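Local coordinates for uncharacterized protein (Legionella longbeachae NSW150, PDB 4JZA) that probably removes the 3-phosphate from phosphatidylinositol 3-phosphate, as a Legionella phosphoinositide phosphatase likely to act on lipid metabolism in the infected host, at residues 214-228 and 277-289. Residues are numbered along the deposited sequence; the frame is centred on the assembly and turned at random.
Sequences YLEVIRDFNNFLLNW and LDKKLTQFKKFLT
An antiparallel helix pair in the helical region matched by the phosphoinositide phosphatase insertion domain family joins 214-228 to 277-289 by knobs-into-holes packing, with axes 10.5 Å apart at 162°. Phe221 fills the hole formed by Leu281, Phe284, Lys285 and Leu288. With its CG turned anti to the backbone N (chi1 -169°), the Phe221 ring reaches across to the partner helix, where the edge of Phe284 meets one face in a T-shaped stack, centroids 4.9 Å apart. Leu225 of its own helix lies over the opposite face, while Leu281 O sits at the edge. In return, Leu281 enters between Phe221, Phe224, Leu225 and Trp228: Leu281 CD2 lies at the edge of the Phe224 ring, 3.9 Å from CE2, and Leu281 CB meets Leu225 CD2. Polar contacts lie toward both ends. Tyr214 OH donates to a lone pair of Leu288 O, in the carbonyl plane, and Trp228 NE1 makes a weak, bent bond to Asp278 OD1 (3.0 Å). Between them the bent chain of Lys285 lets NZ donate a hydrogen bond to Asn222 OD1 (2.9 Å), from above the amide plane. Helix 198-206 packs on Val217, Phe284 and Leu288, with Tyr203 edge-to-face on Phe284; helix 261-270 adjoins Phe224 and Leu277, and helix 293-296 touches Tyr214.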
loop_
_atom_site.group_PDB
_atom_site.type_symbol
_atom_site.label_atom_id
_atom_site.label_comp_id
_atom_site.label_asym_id
_atom_site.label_seq_id
_atom_site.Cartn_x
_atom_site.Cartn_y
_atom_site.Cartn_z
ATOM N N TYR A 214 -7.835 -32.819 -18.465
ATOM C CA TYR A 214 -6.899 -33.292 -17.463
ATOM C C TYR A 214 -6.234 -34.600 -17.990
ATOM O O TYR A 214 -5.020 -34.787 -17.910
ATOM C CB TYR A 214 -7.574 -33.433 -16.092
ATOM C CG TYR A 214 -6.528 -33.509 -15.008
ATOM C CD1 TYR A 214 -5.744 -32.409 -14.687
ATOM C CD2 TYR A 214 -6.245 -34.708 -14.363
ATOM C CE1 TYR A 214 -4.739 -32.493 -13.738
ATOM C CE2 TYR A 214 -5.238 -34.792 -13.411
ATOM C CZ TYR A 214 -4.502 -33.684 -13.108
ATOM O OH TYR A 214 -3.510 -33.786 -12.198
ATOM N N LEU A 215 -7.022 -35.455 -18.626
ATOM C CA LEU A 215 -6.449 -36.571 -19.377
ATOM C C LEU A 215 -5.348 -36.141 -20.367
ATOM O O LEU A 215 -4.285 -36.743 -20.420
ATOM C CB LEU A 215 -7.565 -37.345 -20.088
ATOM C CG LEU A 215 -8.473 -38.154 -19.143
ATOM C CD1 LEU A 215 -9.709 -38.769 -19.822
ATOM C CD2 LEU A 215 -7.643 -39.235 -18.465
ATOM N N GLU A 216 -5.570 -35.088 -21.131
ATOM C CA GLU A 216 -4.510 -34.614 -22.018
ATOM C C GLU A 216 -3.293 -34.072 -21.252
ATOM O O GLU A 216 -2.154 -34.129 -21.747
ATOM C CB GLU A 216 -5.052 -33.623 -23.061
ATOM C CG GLU A 216 -5.820 -34.300 -24.204
ATOM C CD GLU A 216 -6.479 -33.332 -25.195
ATOM O OE1 GLU A 216 -6.103 -32.121 -25.284
ATOM O OE2 GLU A 216 -7.375 -33.812 -25.922
ATOM N N VAL A 217 -3.498 -33.580 -20.035
ATOM C CA VAL A 217 -2.348 -33.149 -19.229
ATOM C C VAL A 217 -1.457 -34.308 -18.826
ATOM O O VAL A 217 -0.255 -34.263 -19.043
ATOM C CB VAL A 217 -2.779 -32.382 -17.972
ATOM C CG1 VAL A 217 -1.572 -32.063 -17.086
ATOM C CG2 VAL A 217 -3.481 -31.094 -18.393
ATOM N N ILE A 218 -2.046 -35.367 -18.277
ATOM C CA ILE A 218 -1.271 -36.550 -17.881
ATOM C C ILE A 218 -0.459 -37.096 -19.043
ATOM O O ILE A 218 0.727 -37.360 -18.884
ATOM C CB ILE A 218 -2.177 -37.670 -17.351
ATOM C CG1 ILE A 218 -2.883 -37.188 -16.081
ATOM C CG2 ILE A 218 -1.366 -38.949 -17.094
ATOM C CD1 ILE A 218 -4.213 -37.849 -15.801
ATOM N N ARG A 219 -1.097 -37.230 -20.208
ATOM C CA ARG A 219 -0.415 -37.745 -21.388
ATOM C C ARG A 219 0.686 -36.776 -21.789
ATOM O O ARG A 219 1.826 -37.193 -21.995
ATOM C CB ARG A 219 -1.385 -38.075 -22.562
ATOM C CG ARG A 219 -1.892 -39.539 -22.573
ATOM C CD ARG A 219 -2.757 -39.905 -23.798
ATOM N NE ARG A 219 -2.508 -38.992 -24.920
ATOM C CZ ARG A 219 -3.341 -38.044 -25.366
ATOM N NH1 ARG A 219 -4.555 -37.857 -24.844
ATOM N NH2 ARG A 219 -2.959 -37.274 -26.376
ATOM N N ASP A 220 0.365 -35.481 -21.870
ATOM C CA ASP A 220 1.373 -34.479 -22.215
ATOM C C ASP A 220 2.635 -34.644 -21.371
ATOM O O ASP A 220 3.743 -34.604 -21.894
ATOM C CB ASP A 220 0.829 -33.062 -22.013
ATOM C CG ASP A 220 1.891 -31.986 -22.234
ATOM O OD1 ASP A 220 2.725 -31.745 -21.324
ATOM O OD2 ASP A 220 1.865 -31.386 -23.329
ATOM N N PHE A 221 2.461 -34.822 -20.065
ATOM C CA PHE A 221 3.602 -34.896 -19.185
ATOM C C PHE A 221 4.379 -36.200 -19.333
ATOM O O PHE A 221 5.616 -36.184 -19.297
ATOM C CB PHE A 221 3.219 -34.670 -17.724
ATOM C CG PHE A 221 4.415 -34.496 -16.849
ATOM C CD1 PHE A 221 5.317 -33.506 -17.121
ATOM C CD2 PHE A 221 4.676 -35.357 -15.817
ATOM C CE1 PHE A 221 6.453 -33.362 -16.366
ATOM C CE2 PHE A 221 5.816 -35.221 -15.050
ATOM C CZ PHE A 221 6.710 -34.226 -15.326
ATOM N N ASN A 222 3.668 -37.312 -19.531
ATOM C CA ASN A 222 4.321 -38.587 -19.817
ATOM C C ASN A 222 5.073 -38.540 -21.161
ATOM O O ASN A 222 6.190 -39.046 -21.253
ATOM C CB ASN A 222 3.321 -39.745 -19.784
ATOM C CG ASN A 222 2.759 -40.006 -18.383
ATOM O OD1 ASN A 222 3.380 -39.676 -17.375
ATOM N ND2 ASN A 222 1.570 -40.566 -18.322
ATOM N N ASN A 223 4.485 -37.919 -22.190
ATOM C CA ASN A 223 5.169 -37.745 -23.492
ATOM C C ASN A 223 6.436 -36.934 -23.370
ATOM O O ASN A 223 7.367 -37.083 -24.179
ATOM C CB ASN A 223 4.264 -37.058 -24.531
ATOM C CG ASN A 223 3.167 -37.968 -25.010
ATOM O OD1 ASN A 223 3.164 -39.146 -24.691
ATOM N ND2 ASN A 223 2.230 -37.429 -25.766
ATOM N N PHE A 224 6.435 -36.027 -22.405
ATOM C CA PHE A 224 7.619 -35.263 -22.102
ATOM C C PHE A 224 8.693 -36.138 -21.459
ATOM O O PHE A 224 9.871 -36.011 -21.776
ATOM C CB PHE A 224 7.303 -34.080 -21.179
ATOM C CG PHE A 224 8.530 -33.353 -20.755
ATOM C CD1 PHE A 224 9.275 -32.641 -21.697
ATOM C CD2 PHE A 224 9.008 -33.480 -19.480
ATOM C CE1 PHE A 224 10.442 -32.022 -21.347
ATOM C CE2 PHE A 224 10.179 -32.874 -19.126
ATOM C CZ PHE A 224 10.896 -32.145 -20.062
ATOM N N LEU A 225 8.289 -37.010 -20.550
ATOM C CA LEU A 225 9.254 -37.845 -19.845
ATOM C C LEU A 225 9.983 -38.830 -20.756
ATOM O O LEU A 225 11.180 -39.065 -20.590
ATOM C CB LEU A 225 8.565 -38.605 -18.741
ATOM C CG LEU A 225 8.156 -37.738 -17.567
ATOM C CD1 LEU A 225 7.606 -38.637 -16.488
ATOM C CD2 LEU A 225 9.312 -36.928 -17.025
ATOM N N LEU A 226 9.265 -39.379 -21.733
ATOM C CA LEU A 226 9.862 -40.269 -22.722
ATOM C C LEU A 226 10.824 -39.434 -23.558
ATOM O O LEU A 226 12.031 -39.665 -23.525
ATOM C CB LEU A 226 8.778 -40.980 -23.563
ATOM C CG LEU A 226 7.874 -41.895 -22.694
ATOM C CD1 LEU A 226 6.572 -42.269 -23.396
ATOM C CD2 LEU A 226 8.602 -43.143 -22.192
ATOM N N ASN A 227 10.305 -38.424 -24.249
ATOM C CA ASN A 227 11.152 -37.444 -24.961
ATOM C C ASN A 227 12.375 -36.912 -24.160
ATOM O O ASN A 227 13.362 -36.479 -24.753
ATOM C CB ASN A 227 10.287 -36.261 -25.426
ATOM C CG ASN A 227 11.055 -35.272 -26.277
ATOM O OD1 ASN A 227 11.874 -35.660 -27.104
ATOM N ND2 ASN A 227 10.797 -33.987 -26.077
ATOM N N TRP A 228 12.301 -36.938 -22.829
ATOM C CA TRP A 228 13.393 -36.461 -21.974
ATOM C C TRP A 228 14.482 -37.500 -21.811
ATOM O O TRP A 228 15.610 -37.276 -22.250
ATOM C CB TRP A 228 12.867 -36.038 -20.597
ATOM C CG TRP A 228 13.950 -35.579 -19.600
ATOM C CD1 TRP A 228 14.126 -36.022 -18.319
ATOM C CD2 TRP A 228 14.978 -34.585 -19.822
ATOM N NE1 TRP A 228 15.188 -35.373 -17.729
ATOM C CE2 TRP A 228 15.724 -34.484 -18.626
ATOM C CE3 TRP A 228 15.343 -33.777 -20.927
ATOM C CZ2 TRP A 228 16.819 -33.603 -18.497
ATOM C CZ3 TRP A 228 16.441 -32.892 -20.797
ATOM C CH2 TRP A 228 17.158 -32.817 -19.590
ATOM N N LEU A 277 16.983 -32.198 -10.866
ATOM C CA LEU A 277 16.078 -32.133 -12.016
ATOM C C LEU A 277 15.235 -33.407 -12.223
ATOM O O LEU A 277 14.007 -33.333 -12.249
ATOM C CB LEU A 277 16.851 -31.776 -13.291
ATOM C CG LEU A 277 16.033 -31.419 -14.544
ATOM C CD1 LEU A 277 16.735 -30.363 -15.394
ATOM C CD2 LEU A 277 15.730 -32.648 -15.399
ATOM N N ASP A 278 15.888 -34.559 -12.399
ATOM C CA ASP A 278 15.179 -35.849 -12.645
ATOM C C ASP A 278 14.309 -36.301 -11.485
ATOM O O ASP A 278 13.338 -37.002 -11.691
ATOM C CB ASP A 278 16.145 -36.990 -13.044
ATOM C CG ASP A 278 16.300 -37.129 -14.565
ATOM O OD1 ASP A 278 15.275 -37.167 -15.286
ATOM O OD2 ASP A 278 17.453 -37.189 -15.050
ATOM N N LYS A 279 14.655 -35.887 -10.275
ATOM C CA LYS A 279 13.860 -36.225 -9.099
ATOM C C LYS A 279 12.536 -35.493 -9.145
ATOM O O LYS A 279 11.471 -36.064 -8.932
ATOM C CB LYS A 279 14.610 -35.821 -7.837
ATOM C CG LYS A 279 13.873 -36.154 -6.562
ATOM C CD LYS A 279 14.579 -35.557 -5.359
ATOM C CE LYS A 279 14.151 -36.281 -4.093
ATOM N NZ LYS A 279 14.349 -35.444 -2.877
ATOM N N LYS A 280 12.629 -34.202 -9.448
ATOM C CA LYS A 280 11.464 -33.329 -9.491
ATOM C C LYS A 280 10.493 -33.759 -10.576
ATOM O O LYS A 280 9.286 -33.694 -10.398
ATOM C CB LYS A 280 11.900 -31.876 -9.700
ATOM C CG LYS A 280 12.280 -31.204 -8.396
ATOM C CD LYS A 280 12.997 -29.888 -8.624
ATOM C CE LYS A 280 13.245 -29.208 -7.294
ATOM N NZ LYS A 280 14.064 -27.985 -7.499
ATOM N N LEU A 281 11.029 -34.179 -11.711
ATOM C CA LEU A 281 10.198 -34.714 -12.767
ATOM C C LEU A 281 9.338 -35.884 -12.271
ATOM O O LEU A 281 8.126 -35.861 -12.475
ATOM C CB LEU A 281 11.050 -35.119 -13.988
ATOM C CG LEU A 281 11.674 -33.959 -14.750
ATOM C CD1 LEU A 281 12.500 -34.499 -15.911
ATOM C CD2 LEU A 281 10.599 -33.009 -15.266
ATOM N N THR A 282 9.939 -36.900 -11.638
ATOM C CA THR A 282 9.148 -38.094 -11.279
ATOM C C THR A 282 8.225 -37.776 -10.089
ATOM O O THR A 282 7.226 -38.436 -9.857
ATOM C CB THR A 282 9.990 -39.408 -11.103
ATOM O OG1 THR A 282 11.029 -39.203 -10.140
ATOM C CG2 THR A 282 10.579 -39.939 -12.515
ATOM N N GLN A 283 8.543 -36.703 -9.394
ATOM C CA GLN A 283 7.688 -36.165 -8.345
ATOM C C GLN A 283 6.465 -35.376 -8.858
ATOM O O GLN A 283 5.442 -35.308 -8.177
ATOM C CB GLN A 283 8.568 -35.267 -7.511
ATOM C CG GLN A 283 7.915 -34.541 -6.362
ATOM C CD GLN A 283 8.878 -33.514 -5.820
ATOM O OE1 GLN A 283 8.712 -32.305 -6.054
ATOM N NE2 GLN A 283 9.968 -33.997 -5.196
ATOM N N PHE A 284 6.571 -34.784 -10.051
ATOM C CA PHE A 284 5.434 -34.125 -10.714
ATOM C C PHE A 284 4.478 -35.161 -11.336
ATOM O O PHE A 284 3.260 -35.049 -11.158
ATOM C CB PHE A 284 5.911 -33.085 -11.763
ATOM C CG PHE A 284 4.822 -32.148 -12.259
ATOM C CD1 PHE A 284 3.854 -31.627 -11.390
ATOM C CD2 PHE A 284 4.786 -31.758 -13.586
ATOM C CE1 PHE A 284 2.861 -30.772 -11.833
ATOM C CE2 PHE A 284 3.794 -30.890 -14.037
ATOM C CZ PHE A 284 2.827 -30.399 -13.161
ATOM N N LYS A 285 5.030 -36.180 -12.017
ATOM C CA LYS A 285 4.258 -37.353 -12.524
ATOM C C LYS A 285 3.376 -37.901 -11.426
ATOM O O LYS A 285 2.191 -38.154 -11.639
ATOM C CB LYS A 285 5.195 -38.480 -13.031
ATOM C CG LYS A 285 4.530 -39.675 -13.731
ATOM C CD LYS A 285 5.319 -40.966 -13.474
ATOM C CE LYS A 285 5.072 -42.118 -14.471
ATOM N NZ LYS A 285 4.856 -41.704 -15.887
ATOM N N LYS A 286 3.975 -38.063 -10.248
ATOM C CA LYS A 286 3.284 -38.578 -9.086
ATOM C C LYS A 286 2.240 -37.585 -8.594
ATOM O O LYS A 286 1.149 -37.981 -8.213
ATOM C CB LYS A 286 4.283 -38.901 -7.977
ATOM C CG LYS A 286 3.947 -40.134 -7.153
ATOM C CD LYS A 286 3.220 -39.808 -5.845
ATOM C CE LYS A 286 4.133 -39.180 -4.792
ATOM N NZ LYS A 286 5.154 -40.130 -4.263
ATOM N N PHE A 287 2.560 -36.297 -8.619
ATOM C CA PHE A 287 1.597 -35.284 -8.190
ATOM C C PHE A 287 0.316 -35.327 -9.027
ATOM O O PHE A 287 -0.797 -35.315 -8.494
ATOM C CB PHE A 287 2.216 -33.898 -8.310
ATOM C CG PHE A 287 1.256 -32.760 -8.028
ATOM C CD1 PHE A 287 0.923 -32.438 -6.739
ATOM C CD2 PHE A 287 0.703 -31.999 -9.074
ATOM C CE1 PHE A 287 0.056 -31.382 -6.484
ATOM C CE2 PHE A 287 -0.167 -30.953 -8.828
ATOM C CZ PHE A 287 -0.483 -30.632 -7.529
ATOM N N LEU A 288 0.493 -35.406 -10.345
ATOM C CA LEU A 288 -0.614 -35.265 -11.284
ATOM C C LEU A 288 -1.674 -36.302 -11.089
ATOM O O LEU A 288 -2.839 -36.022 -11.228
ATOM C CB LEU A 288 -0.101 -35.339 -12.724
ATOM C CG LEU A 288 0.683 -34.126 -13.204
ATOM C CD1 LEU A 288 1.255 -34.355 -14.620
ATOM C CD2 LEU A 288 -0.181 -32.880 -13.150
ATOM N N THR A 289 -1.266 -37.533 -10.835
ATOM C CA THR A 289 -2.221 -38.650 -10.680
ATOM C C THR A 289 -2.499 -38.884 -9.237
ATOM O O THR A 289 -3.123 -39.836 -8.906
ATOM C CB THR A 289 -1.662 -39.964 -11.265
ATOM O OG1 THR A 289 -0.306 -40.118 -10.825
ATOM C CG2 THR A 289 -1.695 -39.949 -12.813
#